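PDB 1VDW: fructose-bisphosphatase from Pyrococcus horikoshii, which probably hydrolyses fructose 1,6-bisphosphate to fructose 6-phosphate and phosphate with the help of magnesium, as a homodimer of the inositol monophosphatase superfamily. Local coordinates for residues H19-L24 with D47-N52; K57-G62 with G71-G76; R143-K148 with A186-V191; E147-S152 with D164-T169. All coordinates share one frame; numbering follows the deposited sequence. Where two conformers were deposited one is given.

Contact 1 (H19-L24 with D47-N52); sequences HNIMPL and DKVAEN
The delta methyl of Ile21 carries this contact. It rests on the flank of the helix that holds residues 47-52. Ile21 CD1 lies 3.4 Å from Val49 CG1, which is tighter than usual for two methyl carbons. The same CD1 is 3.4 Å from the backbone N of Ala50. It also meets the Ala50 methyl, with Ile21 CD1 to Ala50 CB at 3.8 Å. One methyl thus sits over the backbone link between Val49 and Ala50. The Ile21 and Val49 side chains slide past each other in opposite directions.

Two lighter touches flank this centre. Val49 CG1 packs against Asn20, 4.0 Å from its CB. The other branch, Val49 CG2, lies 4.5 Å from Leu24 CD1. Val49 points at the facing segment with CG1 anti to its backbone N (chi1 175°), so its two methyls part toward Asn20 and Leu24.

Ile21 reaches the helix because CG1 stands anti to its carbonyl carbon (chi1 -58°) and chi2 turns the end nearer. It also touches Val46 and Ile53 of helix 45-60, and Phe92 of helix 89-93. The Asn20 amide is turned to its own helix, where ND2 bonds to Asp16 O. Ala50 leans on Leu86, a predicted ligand of the catalytic magnesium.

No hydrogen bond crosses between the segments. The contact between 19-24 and 47-52 thus rests on packing, mainly of apolar side chains, close to the predicted metal site.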
loop_
_atom_site.group_PDB
_atom_site.type_symbol
_atom_site.label_atom_id
_atom_site.label_comp_id
_atom_site.label_asym_id
_atom_site.label_seq_id
_atom_site.Cartn_x
_atom_site.Cartn_y
_atom_site.Cartn_z
ATOM N N HIS A 19 6.619 1.527 -21.657
ATOM C CA HIS A 19 7.856 1.797 -22.372
ATOM C C HIS A 19 8.645 2.999 -21.870
ATOM O O HIS A 19 9.872 2.951 -21.799
ATOM C CB HIS A 19 7.567 1.967 -23.867
ATOM C CG HIS A 19 8.790 2.220 -24.694
ATOM N ND1 HIS A 19 9.419 3.447 -24.739
ATOM C CD2 HIS A 19 9.514 1.397 -25.487
ATOM C CE1 HIS A 19 10.477 3.367 -25.525
ATOM N NE2 HIS A 19 10.559 2.134 -25.992
ATOM N N ASN A 20 7.944 4.067 -21.509
ATOM C CA ASN A 20 8.602 5.287 -21.060
ATOM C C ASN A 20 8.677 5.502 -19.557
ATOM O O ASN A 20 9.600 6.152 -19.071
ATOM C CB ASN A 20 7.916 6.495 -21.695
ATOM C CG ASN A 20 8.148 6.574 -23.188
ATOM O OD1 ASN A 20 9.221 6.976 -23.640
ATOM N ND2 ASN A 20 7.146 6.180 -23.965
ATOM N N ILE A 21 7.710 4.964 -18.822
ATOM C CA ILE A 21 7.683 5.149 -17.380
ATOM C C ILE A 21 8.205 3.984 -16.545
ATOM O O ILE A 21 9.032 4.185 -15.659
ATOM C CB ILE A 21 6.251 5.491 -16.893
ATOM C CG1 ILE A 21 5.747 6.761 -17.586
ATOM C CG2 ILE A 21 6.249 5.673 -15.382
ATOM C CD1 ILE A 21 6.569 7.999 -17.291
ATOM N N MET A 22 7.743 2.768 -16.809
ATOM C CA MET A 22 8.197 1.642 -15.996
ATOM C C MET A 22 9.711 1.426 -15.936
ATOM O O MET A 22 10.228 0.985 -14.908
ATOM C CB MET A 22 7.492 0.348 -16.410
ATOM C CG MET A 22 6.026 0.272 -15.965
ATOM S SD MET A 22 5.768 0.591 -14.186
ATOM C CE MET A 22 6.411 -0.901 -13.478
ATOM N N PRO A 23 10.445 1.722 -17.024
ATOM C CA PRO A 23 11.891 1.505 -16.914
ATOM C C PRO A 23 12.497 2.422 -15.853
ATOM O O PRO A 23 13.626 2.216 -15.405
ATOM C CB PRO A 23 12.396 1.837 -18.316
ATOM C CG PRO A 23 11.245 1.440 -19.186
ATOM C CD PRO A 23 10.065 2.001 -18.421
ATOM N N LEU A 24 11.736 3.435 -15.453
ATOM C CA LEU A 24 12.188 4.389 -14.452
ATOM C C LEU A 24 11.943 3.907 -13.024
ATOM O O LEU A 24 12.483 4.475 -12.075
ATOM C CB LEU A 24 11.505 5.744 -14.665
ATOM C CG LEU A 24 11.829 6.484 -15.968
ATOM C CD1 LEU A 24 11.029 7.777 -16.030
ATOM C CD2 LEU A 24 13.323 6.779 -16.040
ATOM N N ASP A 47 7.158 12.418 -13.332
ATOM C CA ASP A 47 5.892 13.139 -13.478
ATOM C C ASP A 47 5.804 13.790 -14.855
ATOM O O ASP A 47 4.776 13.720 -15.528
ATOM C CB ASP A 47 5.761 14.241 -12.425
ATOM C CG ASP A 47 5.862 13.717 -11.017
ATOM O OD1 ASP A 47 5.133 12.759 -10.693
ATOM O OD2 ASP A 47 6.661 14.274 -10.238
ATOM N N LYS A 48 6.898 14.429 -15.259
ATOM C CA LYS A 48 6.953 15.116 -16.541
ATOM C C LYS A 48 6.877 14.149 -17.712
ATOM O O LYS A 48 6.195 14.422 -18.702
ATOM C CB LYS A 48 8.233 15.949 -16.635
ATOM C CG LYS A 48 8.351 16.759 -17.923
ATOM C CD LYS A 48 7.168 17.701 -18.111
ATOM C CE LYS A 48 7.075 18.721 -16.987
ATOM N NZ LYS A 48 5.972 19.699 -17.219
ATOM N N VAL A 49 7.579 13.028 -17.612
ATOM C CA VAL A 49 7.546 12.048 -18.684
ATOM C C VAL A 49 6.131 11.497 -18.811
ATOM O O VAL A 49 5.609 11.356 -19.916
ATOM C CB VAL A 49 8.530 10.885 -18.430
ATOM C CG1 VAL A 49 8.374 9.827 -19.512
ATOM C CG2 VAL A 49 9.963 11.412 -18.413
ATOM N N ALA A 50 5.503 11.199 -17.677
ATOM C CA ALA A 50 4.145 10.671 -17.689
ATOM C C ALA A 50 3.201 11.693 -18.312
ATOM O O ALA A 50 2.308 11.343 -19.084
ATOM C CB ALA A 50 3.699 10.338 -16.268
ATOM N N GLU A 51 3.409 12.960 -17.973
ATOM C CA GLU A 51 2.578 14.028 -18.502
ATOM C C GLU A 51 2.764 14.175 -20.011
ATOM O O GLU A 51 1.790 14.299 -20.754
ATOM C CB GLU A 51 2.919 15.350 -17.816
ATOM C CG GLU A 51 2.086 16.525 -18.298
ATOM C CD GLU A 51 2.486 17.831 -17.643
ATOM O OE1 GLU A 51 3.646 18.257 -17.823
ATOM O OE2 GLU A 51 1.640 18.430 -16.945
ATOM N N ASN A 52 4.015 14.150 -20.461
ATOM C CA ASN A 52 4.311 14.298 -21.884
ATOM C C ASN A 52 3.613 13.281 -22.768
ATOM O O ASN A 52 2.995 13.641 -23.769
ATOM C CB ASN A 52 5.819 14.201 -22.147
ATOM C CG ASN A 52 6.574 15.433 -21.700
ATOM O OD1 ASN A 52 5.993 16.496 -21.513
ATOM N ND2 ASN A 52 7.887 15.294 -21.545
#

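Contact 2 (K57-G62 with G71-G76); sequences KFKDLG and GRIDQG
A Schellman motif at the end of helix 45-60 meets the residues that follow edge strand 71-73. Gly62 is the first residue to leave helical geometry. Its phi is 84°, where a side chain would jam against the preceding carbonyl O. The Gly62 N bonds back to Lys59 O at 3.0 Å.

Lys59 O has a second donor. Gln75 NE2 reaches it at 3.0 Å, almost straight at 178°. The amide N-H arrives in the carbonyl plane on a lone pair, and Lys59 O lies in the plane of the Gln75 amide. The same NE2 also bonds to Val63 O, so two acceptors fix the rotation of the amide. Gln75 CG is anti to its carbonyl carbon and the chain runs out extended beyond it, which brings the amide up to the helix end. NE2 also packs 3.5 Å from Gly62 C. An alanine here, in place of Gln75, has no amide to bond Lys59 O and Val63 O, and the hold on the helix end would probably be weaker.

A water joins the backbones, donating to Gly62 O and to Gln75 O, each 2.7 Å from the water oxygen. Lys59 runs extended and bends only at its last torsion, leaving Lys59 NZ 4.0 Å from Ile73 CG2. Asp74 OD2 takes the Gly76 N at 2.8 Å, an Asx turn.

Strand 71-73 pairs with strand 64-67, through Ile73 and Val65. Gln75 N continues that link by bonding to Asn64 OD1. On the helix, the Phe58 ring leads away from 71-76 and packs on Trp6, Ile9 and Ile13 of helix 3-20.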
loop_
_atom_site.group_PDB
_atom_site.type_symbol
_atom_site.label_atom_id
_atom_site.label_comp_id
_atom_site.label_asym_id
_atom_site.label_seq_id
_atom_site.Cartn_x
_atom_site.Cartn_y
_atom_site.Cartn_z
ATOM N N LYS A 57 -1.099 12.924 -26.176
ATOM C CA LYS A 57 -2.002 11.963 -26.796
ATOM C C LYS A 57 -3.403 12.542 -26.979
ATOM O O LYS A 57 -3.955 12.528 -28.079
ATOM C CB LYS A 57 -2.074 10.701 -25.931
ATOM C CG LYS A 57 -2.934 9.584 -26.496
ATOM C CD LYS A 57 -2.286 8.929 -27.706
ATOM C CE LYS A 57 -3.035 7.665 -28.107
ATOM N NZ LYS A 57 -2.406 6.978 -29.270
ATOM N N PHE A 58 -3.973 13.062 -25.898
ATOM C CA PHE A 58 -5.313 13.631 -25.949
ATOM C C PHE A 58 -5.363 14.994 -26.624
ATOM O O PHE A 58 -6.344 15.323 -27.293
ATOM C CB PHE A 58 -5.895 13.706 -24.537
ATOM C CG PHE A 58 -6.163 12.358 -23.931
ATOM C CD1 PHE A 58 -7.154 11.534 -24.455
ATOM C CD2 PHE A 58 -5.403 11.894 -22.865
ATOM C CE1 PHE A 58 -7.385 10.265 -23.929
ATOM C CE2 PHE A 58 -5.624 10.625 -22.330
ATOM C CZ PHE A 58 -6.618 9.808 -22.865
ATOM N N LYS A 59 -4.309 15.786 -26.459
ATOM C CA LYS A 59 -4.262 17.103 -27.081
ATOM C C LYS A 59 -4.309 16.945 -28.597
ATOM O O LYS A 59 -5.046 17.655 -29.281
ATOM C CB LYS A 59 -2.984 17.846 -26.680
ATOM C CG LYS A 59 -2.875 19.246 -27.267
ATOM C CD LYS A 59 -1.588 19.935 -26.844
ATOM C CE LYS A 59 -1.471 21.318 -27.467
ATOM N NZ LYS A 59 -2.599 22.206 -27.071
ATOM N N ASP A 60 -3.525 16.001 -29.114
ATOM C CA ASP A 60 -3.470 15.752 -30.551
ATOM C C ASP A 60 -4.785 15.218 -31.111
ATOM O O ASP A 60 -5.035 15.314 -32.312
ATOM C CB ASP A 60 -2.338 14.776 -30.887
ATOM C CG ASP A 60 -0.972 15.310 -30.495
ATOM O OD1 ASP A 60 -0.812 16.547 -30.419
ATOM O OD2 ASP A 60 -0.052 14.493 -30.278
ATOM N N LEU A 61 -5.619 14.645 -30.247
ATOM C CA LEU A 61 -6.910 14.117 -30.677
ATOM C C LEU A 61 -7.913 15.249 -30.841
ATOM O O LEU A 61 -8.997 15.054 -31.392
ATOM C CB LEU A 61 -7.445 13.105 -29.665
ATOM C CG LEU A 61 -6.788 11.726 -29.675
ATOM C CD1 LEU A 61 -7.285 10.925 -28.485
ATOM C CD2 LEU A 61 -7.108 11.010 -30.981
ATOM N N GLY A 62 -7.547 16.426 -30.346
ATOM C CA GLY A 62 -8.411 17.586 -30.456
ATOM C C GLY A 62 -9.486 17.720 -29.393
ATOM O O GLY A 62 -10.420 18.503 -29.559
ATOM N N GLY A 71 -3.627 22.358 -16.048
ATOM C CA GLY A 71 -4.876 23.079 -15.899
ATOM C C GLY A 71 -5.945 22.557 -16.839
ATOM O O GLY A 71 -6.276 21.372 -16.817
ATOM N N ARG A 72 -6.486 23.439 -17.671
ATOM C CA ARG A 72 -7.523 23.041 -18.613
ATOM C C ARG A 72 -7.232 23.529 -20.027
ATOM O O ARG A 72 -7.127 24.731 -20.271
ATOM C CB ARG A 72 -8.883 23.575 -18.157
ATOM C CG ARG A 72 -10.028 23.236 -19.097
ATOM C CD ARG A 72 -11.354 23.748 -18.558
ATOM N NE ARG A 72 -12.456 23.491 -19.480
ATOM C CZ ARG A 72 -13.719 23.832 -19.245
ATOM N NH1 ARG A 72 -14.044 24.446 -18.115
ATOM N NH2 ARG A 72 -14.660 23.564 -20.141
ATOM N N ILE A 73 -7.099 22.584 -20.952
ATOM C CA ILE A 73 -6.838 22.906 -22.349
ATOM C C ILE A 73 -8.170 22.887 -23.088
ATOM O O ILE A 73 -8.745 21.824 -23.324
ATOM C CB ILE A 73 -5.892 21.876 -23.005
ATOM C CG1 ILE A 73 -4.568 21.818 -22.240
ATOM C CG2 ILE A 73 -5.644 22.255 -24.463
ATOM C CD1 ILE A 73 -3.590 20.789 -22.782
ATOM N N ASP A 74 -8.660 24.070 -23.442
ATOM C CA ASP A 74 -9.926 24.193 -24.153
ATOM C C ASP A 74 -9.677 24.210 -25.655
ATOM O O ASP A 74 -9.018 25.111 -26.169
ATOM C CB ASP A 74 -10.639 25.483 -23.734
ATOM C CG ASP A 74 -11.973 25.674 -24.436
ATOM O OD1 ASP A 74 -12.590 26.744 -24.247
ATOM O OD2 ASP A 74 -12.407 24.761 -25.172
ATOM N N GLN A 75 -10.197 23.205 -26.352
ATOM C CA GLN A 75 -10.035 23.123 -27.797
ATOM C C GLN A 75 -11.397 23.138 -28.486
ATOM O O GLN A 75 -11.532 22.686 -29.622
ATOM C CB GLN A 75 -9.274 21.851 -28.189
ATOM C CG GLN A 75 -7.966 21.640 -27.439
ATOM C CD GLN A 75 -6.999 20.757 -28.202
ATOM O OE1 GLN A 75 -6.323 21.212 -29.126
ATOM N NE2 GLN A 75 -6.934 19.483 -27.828
ATOM N N GLY A 76 -12.402 23.656 -27.786
ATOM C CA GLY A 76 -13.741 23.731 -28.341
ATOM C C GLY A 76 -14.288 22.383 -28.766
ATOM O O GLY A 76 -15.083 22.289 -29.702
HETATM O O HOH W 1 -11.167 20.505 -31.205
#

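Contact 3 (R143-K148 with A186-V191); sequences RELAEK and ALDAVV
Charge dominates here. Arg143 grips the Asp188 carboxylate side-on with two nitrogens, in a salt bridge of two bonds. Arg143 NE gives to Asp188 OD1 at 2.9 Å, and Arg143 NH2 gives to Asp188 OD2 at 2.8 Å. Both are nearly straight. The oxygens lie close to the guanidinium plane, but the nitrogens come from above the carboxylate plane, and the two planes are 49° apart. Arg143 CG takes the crowded position between backbone N and carbonyl carbon (chi1 69°). From there the chain is extended to NE.

Packing comes second. Leu187 N sits over the centre of one guanidinium face, 4.0 Å above its plane. Leu145 crosses Asp188 at about a right angle, with Leu145 CD1 3.6 Å from Asp188 OD1.

Two waters bridge the segments, one from backbone to backbone and one from backbone to carboxylate. The first accepts from Arg143 N and donates to Leu187 O, 2.8 Å from that oxygen. The other accepts from Ala146 N at 2.9 Å and donates to Asp188 OD1 at 3.2 Å.

Both charged groups have further partners. Ser150 N bonds to Asp188 OD2, and Asn240 ND2 to Asp188 OD1. Tyr90 of the second subunit hydrogen-bonds through OH to Arg143 NH2 and to Ala186 O.

The contact ties the loop before strand 150-154 to the start of strand 189-193 and faces the dimer interface. With Asp188 buried, so many donors would be expected to keep it ionised. The two-bond grip also limits rotation of the guanidinium.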
loop_
_atom_site.group_PDB
_atom_site.type_symbol
_atom_site.label_atom_id
_atom_site.label_comp_id
_atom_site.label_asym_id
_atom_site.label_seq_id
_atom_site.Cartn_x
_atom_site.Cartn_y
_atom_site.Cartn_z
ATOM N N ARG A 143 -18.231 -5.284 -3.022
ATOM C CA ARG A 143 -18.610 -6.456 -2.252
ATOM C C ARG A 143 -19.712 -6.092 -1.271
ATOM O O ARG A 143 -19.939 -4.921 -0.970
ATOM C CB ARG A 143 -17.408 -7.019 -1.491
ATOM C CG ARG A 143 -16.891 -6.142 -0.355
ATOM C CD ARG A 143 -15.675 -6.798 0.282
ATOM N NE ARG A 143 -15.080 -6.007 1.354
ATOM C CZ ARG A 143 -13.819 -6.138 1.755
ATOM N NH1 ARG A 143 -13.021 -7.021 1.166
ATOM N NH2 ARG A 143 -13.359 -5.407 2.756
ATOM N N GLU A 144 -20.409 -7.111 -0.790
ATOM C CA GLU A 144 -21.469 -6.899 0.178
ATOM C C GLU A 144 -20.774 -6.711 1.525
ATOM O O GLU A 144 -19.781 -7.381 1.812
ATOM C CB GLU A 144 -22.387 -8.123 0.215
ATOM C CG GLU A 144 -23.778 -7.854 0.762
ATOM C CD GLU A 144 -24.684 -9.069 0.669
ATOM O OE1 GLU A 144 -25.900 -8.926 0.916
ATOM O OE2 GLU A 144 -24.180 -10.169 0.353
ATOM N N LEU A 145 -21.269 -5.783 2.334
ATOM C CA LEU A 145 -20.684 -5.540 3.650
ATOM C C LEU A 145 -21.145 -6.672 4.562
ATOM O O LEU A 145 -22.333 -6.780 4.869
ATOM C CB LEU A 145 -21.154 -4.189 4.199
ATOM C CG LEU A 145 -20.579 -3.740 5.545
ATOM C CD1 LEU A 145 -19.055 -3.673 5.469
ATOM C CD2 LEU A 145 -21.163 -2.382 5.913
ATOM N N ALA A 146 -20.211 -7.513 4.995
ATOM C CA ALA A 146 -20.559 -8.649 5.843
ATOM C C ALA A 146 -19.675 -8.831 7.070
ATOM O O ALA A 146 -19.730 -9.869 7.728
ATOM C CB ALA A 146 -20.554 -9.927 5.012
ATOM N N GLU A 147 -18.856 -7.832 7.373
ATOM C CA GLU A 147 -17.979 -7.881 8.540
ATOM C C GLU A 147 -17.528 -6.469 8.866
ATOM O O GLU A 147 -17.876 -5.531 8.151
ATOM C CB GLU A 147 -16.760 -8.769 8.274
ATOM C CG GLU A 147 -15.984 -8.421 7.014
ATOM C CD GLU A 147 -14.661 -9.160 6.925
ATOM O OE1 GLU A 147 -14.624 -10.364 7.257
ATOM O OE2 GLU A 147 -13.658 -8.540 6.512
ATOM N N LYS A 148 -16.773 -6.302 9.946
ATOM C CA LYS A 148 -16.311 -4.965 10.290
ATOM C C LYS A 148 -15.521 -4.514 9.062
ATOM O O LYS A 148 -14.599 -5.198 8.611
ATOM C CB LYS A 148 -15.448 -4.994 11.550
ATOM C CG LYS A 148 -15.410 -3.657 12.263
ATOM C CD LYS A 148 -14.721 -3.759 13.607
ATOM C CE LYS A 148 -14.766 -2.428 14.329
ATOM N NZ LYS A 148 -14.155 -2.509 15.682
ATOM N N ALA A 186 -12.233 -5.024 -2.730
ATOM C CA ALA A 186 -11.063 -5.230 -1.882
ATOM C C ALA A 186 -11.106 -4.325 -0.649
ATOM O O ALA A 186 -10.315 -4.494 0.279
ATOM C CB ALA A 186 -9.795 -4.975 -2.684
ATOM N N LEU A 187 -12.030 -3.365 -0.662
ATOM C CA LEU A 187 -12.245 -2.422 0.437
ATOM C C LEU A 187 -13.740 -2.138 0.504
ATOM O O LEU A 187 -14.455 -2.314 -0.486
ATOM C CB LEU A 187 -11.509 -1.099 0.191
ATOM C CG LEU A 187 -9.982 -1.103 0.235
ATOM C CD1 LEU A 187 -9.466 0.266 -0.207
ATOM C CD2 LEU A 187 -9.498 -1.448 1.635
ATOM N N ASP A 188 -14.209 -1.690 1.667
ATOM C CA ASP A 188 -15.622 -1.364 1.850
ATOM C C ASP A 188 -15.877 0.130 1.688
ATOM O O ASP A 188 -16.994 0.543 1.382
ATOM C CB ASP A 188 -16.092 -1.812 3.231
ATOM C CG ASP A 188 -15.940 -3.301 3.434
ATOM O OD1 ASP A 188 -16.707 -4.072 2.818
ATOM O OD2 ASP A 188 -15.042 -3.694 4.203
ATOM N N ALA A 189 -14.847 0.943 1.901
ATOM C CA ALA A 189 -14.989 2.389 1.762
ATOM C C ALA A 189 -13.646 3.076 1.542
ATOM O O ALA A 189 -12.586 2.519 1.842
ATOM C CB ALA A 189 -15.669 2.974 3.011
ATOM N N VAL A 190 -13.718 4.285 0.997
ATOM C CA VAL A 190 -12.561 5.138 0.747
ATOM C C VAL A 190 -12.984 6.492 1.296
ATOM O O VAL A 190 -13.976 7.078 0.851
ATOM C CB VAL A 190 -12.240 5.266 -0.753
ATOM C CG1 VAL A 190 -11.099 6.256 -0.957
ATOM C CG2 VAL A 190 -11.853 3.906 -1.313
ATOM N N VAL A 191 -12.225 6.979 2.265
ATOM C CA VAL A 191 -12.533 8.233 2.931
ATOM C C VAL A 191 -11.346 9.174 2.884
ATOM O O VAL A 191 -10.278 8.857 3.405
ATOM C CB VAL A 191 -12.891 7.968 4.409
ATOM C CG1 VAL A 191 -13.253 9.273 5.111
ATOM C CG2 VAL A 191 -14.028 6.970 4.494
HETATM O O HOH W 2 -16.466 -3.017 -2.228
HETATM O O HOH W 3 -17.529 -6.784 4.286
#

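Contact 4 (E147-S152 with D164-T169); sequences EKPSIS and DKVKRT
Asp164 is met by the long arm of Lys148. That lysine is extended beyond CG, and its NZ makes a weak bond to Asp164 O at 3.2 Å. A water accepts from the same NZ and donates to Asp164 OD1. At Lys165 the backbone O lies against the proline ring, 3.4 Å from Pro149 CG.

Val166 supplies the apolar centre. Its CG1, anti to the carbonyl carbon, packs against two branches of Ile151, CD1 at 3.8 Å and CG2. Val166 also crosses Pro149 at about a right angle. Lys167 N then gives to Pro149 O at 2.8 Å, in the carbonyl plane.

Arg168 takes part through backbone and side chain. Its O accepts from Ile151 N at 3.1 Å. Its CG stands in the crowded position (chi1 60°), and a bend at chi3 (63°) brings the guanidinium back to Ser150, edge first. There Arg168 NH1 gives to Ser150 OG at 2.8 Å. A water links NH1 to Glu147 OE2. A leucine here, in place of Arg168, has no N-H for Ser150 OG or the water, and the tie between the outer strand and 147-152 would probably be weakened.

Thr169 lies beside Ile151, both pointing the same way. Thr169 CA makes a CA-H...O contact with Ile151 O at 3.1 Å.

Strands 168-170 and 150-154 run parallel, joined through helix 160-164 as a beta-alpha-beta unit. Strand 168-170 is outermost in this chain's five-stranded sheet, and strand 189-193 borders 150-154 on the other side. Pro149 packs on Leu244 of helix 242-250, while Arg168 and Ser150 reach Tyr90 of the second subunit.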
loop_
_atom_site.group_PDB
_atom_site.type_symbol
_atom_site.label_atom_id
_atom_site.label_comp_id
_atom_site.label_asym_id
_atom_site.label_seq_id
_atom_site.Cartn_x
_atom_site.Cartn_y
_atom_site.Cartn_z
ATOM N N GLU A 147 -18.856 -7.832 7.373
ATOM C CA GLU A 147 -17.979 -7.881 8.540
ATOM C C GLU A 147 -17.528 -6.469 8.866
ATOM O O GLU A 147 -17.876 -5.531 8.151
ATOM C CB GLU A 147 -16.760 -8.769 8.274
ATOM C CG GLU A 147 -15.984 -8.421 7.014
ATOM C CD GLU A 147 -14.661 -9.160 6.925
ATOM O OE1 GLU A 147 -14.624 -10.364 7.257
ATOM O OE2 GLU A 147 -13.658 -8.540 6.512
ATOM N N LYS A 148 -16.773 -6.302 9.946
ATOM C CA LYS A 148 -16.311 -4.965 10.290
ATOM C C LYS A 148 -15.521 -4.514 9.062
ATOM O O LYS A 148 -14.599 -5.198 8.611
ATOM C CB LYS A 148 -15.448 -4.994 11.550
ATOM C CG LYS A 148 -15.410 -3.657 12.263
ATOM C CD LYS A 148 -14.721 -3.759 13.607
ATOM C CE LYS A 148 -14.766 -2.428 14.329
ATOM N NZ LYS A 148 -14.155 -2.509 15.682
ATOM N N PRO A 149 -15.877 -3.352 8.505
ATOM C CA PRO A 149 -15.226 -2.810 7.309
ATOM C C PRO A 149 -13.731 -2.528 7.282
ATOM O O PRO A 149 -13.096 -2.257 8.297
ATOM C CB PRO A 149 -16.048 -1.557 7.014
ATOM C CG PRO A 149 -16.472 -1.109 8.371
ATOM C CD PRO A 149 -16.872 -2.402 9.036
ATOM N N SER A 150 -13.194 -2.620 6.069
ATOM C CA SER A 150 -11.792 -2.337 5.785
ATOM C C SER A 150 -11.888 -1.118 4.884
ATOM O O SER A 150 -12.572 -1.157 3.861
ATOM C CB SER A 150 -11.140 -3.493 5.029
ATOM O OG SER A 150 -11.115 -4.663 5.824
ATOM N N ILE A 151 -11.211 -0.038 5.250
ATOM C CA ILE A 151 -11.312 1.179 4.461
ATOM C C ILE A 151 -9.996 1.880 4.195
ATOM O O ILE A 151 -8.999 1.629 4.864
ATOM C CB ILE A 151 -12.228 2.221 5.176
ATOM C CG1 ILE A 151 -11.504 2.831 6.387
ATOM C CG2 ILE A 151 -13.526 1.548 5.627
ATOM C CD1 ILE A 151 -12.189 4.070 6.961
ATOM N N SER A 152 -10.006 2.736 3.177
ATOM C CA SER A 152 -8.875 3.605 2.888
ATOM C C SER A 152 -9.273 4.871 3.654
ATOM O O SER A 152 -10.437 5.289 3.605
ATOM C CB SER A 152 -8.761 3.874 1.388
ATOM O OG SER A 152 -7.963 5.010 1.117
ATOM N N ASP A 164 -12.676 3.502 15.056
ATOM C CA ASP A 164 -13.424 2.610 15.938
ATOM C C ASP A 164 -14.440 1.770 15.168
ATOM O O ASP A 164 -14.764 0.652 15.564
ATOM C CB ASP A 164 -14.156 3.425 17.006
ATOM C CG ASP A 164 -15.187 2.606 17.759
ATOM O OD1 ASP A 164 -14.795 1.679 18.498
ATOM O OD2 ASP A 164 -16.397 2.888 17.604
ATOM N N LYS A 165 -14.927 2.314 14.059
ATOM C CA LYS A 165 -15.933 1.642 13.240
ATOM C C LYS A 165 -15.374 0.640 12.239
ATOM O O LYS A 165 -16.138 -0.068 11.584
ATOM C CB LYS A 165 -16.743 2.680 12.461
ATOM C CG LYS A 165 -17.257 3.845 13.285
ATOM C CD LYS A 165 -18.281 3.394 14.305
ATOM C CE LYS A 165 -18.794 4.568 15.124
ATOM N NZ LYS A 165 -19.820 4.154 16.122
ATOM N N VAL A 166 -14.052 0.567 12.116
ATOM C CA VAL A 166 -13.461 -0.331 11.133
ATOM C C VAL A 166 -12.500 -1.374 11.693
ATOM O O VAL A 166 -11.943 -1.215 12.779
ATOM C CB VAL A 166 -12.724 0.484 10.035
ATOM C CG1 VAL A 166 -13.631 1.587 9.508
ATOM C CG2 VAL A 166 -11.445 1.081 10.594
ATOM N N LYS A 167 -12.309 -2.441 10.927
ATOM C CA LYS A 167 -11.404 -3.523 11.304
ATOM C C LYS A 167 -9.960 -3.129 10.979
ATOM O O LYS A 167 -9.027 -3.483 11.697
ATOM C CB LYS A 167 -11.768 -4.794 10.532
ATOM C CG LYS A 167 -10.893 -5.997 10.829
ATOM C CD LYS A 167 -11.111 -6.499 12.245
ATOM C CE LYS A 167 -10.422 -7.834 12.475
ATOM N NZ LYS A 167 -10.703 -8.365 13.837
ATOM N N ARG A 168 -9.788 -2.393 9.884
ATOM C CA ARG A 168 -8.463 -1.964 9.452
ATOM C C ARG A 168 -8.573 -0.789 8.498
ATOM O O ARG A 168 -9.623 -0.550 7.894
ATOM C CB ARG A 168 -7.743 -3.108 8.727
ATOM C CG ARG A 168 -8.485 -3.594 7.486
ATOM C CD ARG A 168 -7.721 -4.677 6.726
ATOM N NE ARG A 168 -7.518 -5.900 7.503
ATOM C CZ ARG A 168 -8.472 -6.778 7.802
ATOM N NH1 ARG A 168 -9.721 -6.582 7.400
ATOM N NH2 ARG A 168 -8.167 -7.872 8.490
ATOM N N THR A 169 -7.473 -0.058 8.369
ATOM C CA THR A 169 -7.412 1.052 7.439
ATOM C C THR A 169 -6.185 0.877 6.566
ATOM O O THR A 169 -5.221 0.183 6.925
ATOM C CB THR A 169 -7.275 2.430 8.139
ATOM O OG1 THR A 169 -6.045 2.473 8.868
ATOM C CG2 THR A 169 -8.443 2.693 9.077
HETATM O O HOH W 4 -11.277 -9.114 7.339
HETATM O O HOH W 5 -13.727 -0.883 17.901
#

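In the fold
Contacts 1 and 2 share helix 45-60 and lie across the chain's centre from contacts 3 and 4. Contact 1 is partly buried and mainly apolar, with no hydrogen bond between its segments, near the predicted metal site. Contact 2, about 20 Å away between centres, is a surface contact that uses polar groups and water at the helix end. Contacts 3 and 4 have centres about 7 Å apart and share Glu147 and Lys148. They meet on neighbouring strands of one sheet, and both touch the second subunit. Contact 3 is the more buried and relies on charge. Contact 4 mixes strand pairing, an apolar patch and exposed lysines at the sheet's outer strand.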